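Local coordinates for beta-galactosidase (PDB 6Y2K), which hydrolyses terminal beta-galactosidic bonds as a cold-active family GH42 glycoside hydrolase that assembles into a hexamer, at the interface of chains A and B. Numbering follows the deposited sequence. Chains: chain A/B, beta-galactosidase.

The interface of chains A and B. Residues chain A 79, 100; chain B 184-185, 187, 192.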
ATOM      1  N   LYS A  79      -5.892 -32.425 -46.246  1.00 14.89           N
ATOM      2  CA  LYS A  79      -4.887 -31.637 -46.963  1.00 15.02           C
ATOM      3  C   LYS A  79      -4.980 -31.794 -48.485  1.00 15.55           C
ATOM      4  O   LYS A  79      -4.789 -30.819 -49.221  1.00 15.34           O
ATOM      5  CB  LYS A  79      -3.477 -31.998 -46.495  1.00 15.10           C
ATOM      6  CG  LYS A  79      -2.352 -31.137 -47.079  1.00 15.31           C
ATOM      7  CD  LYS A  79      -2.630 -29.637 -47.017  1.00 14.98           C
ATOM      8  CE  LYS A  79      -1.339 -28.825 -46.897  1.00 15.20           C
ATOM      9  NZ  LYS A  79      -0.409 -29.075 -48.035  1.00 15.25           N
ATOM     10  N   PHE A 100      -3.555 -24.967 -43.478  1.00 15.69           N
ATOM     11  CA  PHE A 100      -3.681 -26.320 -42.932  1.00 15.15           C
ATOM     12  C   PHE A 100      -2.643 -26.604 -41.836  1.00 15.15           C
ATOM     13  O   PHE A 100      -1.542 -26.031 -41.832  1.00 14.86           O
ATOM     14  CB  PHE A 100      -3.509 -27.334 -44.077  1.00 15.14           C
ATOM     15  CG  PHE A 100      -3.824 -28.760 -43.700  1.00 14.45           C
ATOM     16  CD1 PHE A 100      -5.112 -29.267 -43.836  1.00 14.39           C
ATOM     17  CD2 PHE A 100      -2.826 -29.600 -43.237  1.00 14.43           C
ATOM     18  CE1 PHE A 100      -5.407 -30.581 -43.485  1.00 14.01           C
ATOM     19  CE2 PHE A 100      -3.117 -30.916 -42.876  1.00 14.16           C
ATOM     20  CZ  PHE A 100      -4.404 -31.405 -43.006  1.00 13.97           C
TER
ATOM     21  N   SER B 184      -8.307 -34.540 -38.501  1.00 16.58           N
ATOM     22  CA  SER B 184      -8.059 -34.939 -39.901  1.00 16.50           C
ATOM     23  C   SER B 184      -6.768 -34.338 -40.492  1.00 16.37           C
ATOM     24  O   SER B 184      -6.756 -33.775 -41.595  1.00 15.98           O
ATOM     25  CB  SER B 184      -9.285 -34.602 -40.756  1.00 16.81           C
ATOM     26  OG  SER B 184     -10.352 -35.515 -40.513  1.00 17.17           O
ATOM     27  N   MET B 185      -5.682 -34.458 -39.738  1.00 16.44           N
ATOM     28  CA  MET B 185      -4.381 -33.926 -40.167  1.00 16.48           C
ATOM     29  C   MET B 185      -3.606 -34.874 -41.114  1.00 16.72           C
ATOM     30  O   MET B 185      -2.569 -34.478 -41.661  1.00 17.48           O
ATOM     31  CB  MET B 185      -3.518 -33.574 -38.946  1.00 16.32           C
ATOM     32  CG  MET B 185      -3.943 -32.295 -38.217  1.00 16.63           C
ATOM     33  SD  MET B 185      -2.857 -31.799 -36.850  1.00 16.50           S
ATOM     34  CE  MET B 185      -3.160 -33.096 -35.650  1.00 16.39           C
ATOM     35  N   TYR B 187      -1.548 -36.942 -43.635  1.00 16.55           N
ATOM     36  CA  TYR B 187      -0.883 -36.663 -44.913  1.00 16.88           C
ATOM     37  C   TYR B 187      -0.784 -37.916 -45.783  1.00 16.95           C
ATOM     38  O   TYR B 187      -0.495 -39.007 -45.288  1.00 16.94           O
ATOM     39  CB  TYR B 187       0.523 -36.097 -44.660  1.00 16.72           C
ATOM     40  CG  TYR B 187       0.473 -34.887 -43.758  1.00 16.71           C
ATOM     41  CD1 TYR B 187       0.103 -33.636 -44.257  1.00 16.43           C
ATOM     42  CD2 TYR B 187       0.748 -34.997 -42.402  1.00 16.74           C
ATOM     43  CE1 TYR B 187       0.034 -32.527 -43.433  1.00 16.26           C
ATOM     44  CE2 TYR B 187       0.683 -33.889 -41.569  1.00 16.64           C
ATOM     45  CZ  TYR B 187       0.318 -32.657 -42.089  1.00 16.44           C
ATOM     46  OH  TYR B 187       0.239 -31.556 -41.260  1.00 15.69           O
ATOM     47  N   GLU B 192       3.020 -33.289 -48.880  1.00 18.02           N
ATOM     48  CA  GLU B 192       1.817 -32.579 -48.429  1.00 17.57           C
ATOM     49  C   GLU B 192       2.059 -31.770 -47.145  1.00 17.23           C
ATOM     50  O   GLU B 192       1.275 -30.870 -46.827  1.00 16.89           O
ATOM     51  CB  GLU B 192       0.644 -33.536 -48.205  1.00 17.31           C
ATOM     52  CG  GLU B 192      -0.028 -34.004 -49.487  1.00 17.59           C
ATOM     53  CD  GLU B 192      -1.359 -34.704 -49.250  1.00 17.83           C
ATOM     54  OE1 GLU B 192      -1.638 -35.126 -48.100  1.00 18.08           O
ATOM     55  OE2 GLU B 192      -2.133 -34.832 -50.227  1.00 18.03           O
TER
HETATM   56  O   HOH W   1      -5.638 -34.457 -44.104  1.00 17.01           O
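A:Lys79, the first residue of helix 79-84, faces the backbone of B:Glu192, the last of the 3-10 helix 190-192, while the loop residue A:Phe100 reaches over B:Ser184, whose positive phi puts it in the left-handed region as the 3-10 helix 182-184 ends and the chain turns to B:Met185 at the tip of the phenylalanine ring. The side-chain amine of A:Lys79 makes a direct hydrogen bond across, NZ donating to the main-chain O of B:Glu192 at 2.7 Å. It comes in bent, with a C=O...N angle of 139°, and stands somewhat out of the carbonyl plane. The side chain gets there by folding at chi2 (47°) and chi4 (59°), which lays its methylenes alongside the glutamate, the two running in opposite directions; CG of A:Lys79 sits 4.0 Å from CB of B:Glu192. The carboxylate points the other way, with OE1 of B:Glu192 6.2 Å from NZ of A:Lys79, so any attraction between the charges acts at a distance. Within chain A, CB of A:Lys79 caps one face of the A:Phe100 ring, 3.6 Å above its centre. That ring turns its edge to chain B, CE2 of A:Phe100 meeting CE1 of B:Tyr187 at 3.6 Å, and its tip CZ packs against CA of B:Met185. The carbonyl O of B:Met185 covers one face of the B:Tyr187 ring. An alanine in place of A:Lys79 would probably leave the B:Glu192 carbonyl without its cross-chain donor and open a gap beside the glutamate methylenes. The enzyme is a hexamer, and this small patch, hiding 109 Å² of protein surface, forms part of a contact between two of its subunits that is not an exact two-fold. A water links the backbone N of A:Lys79, at 3.0 Å, to the carbonyl O of B:Ser184, at 2.8 Å.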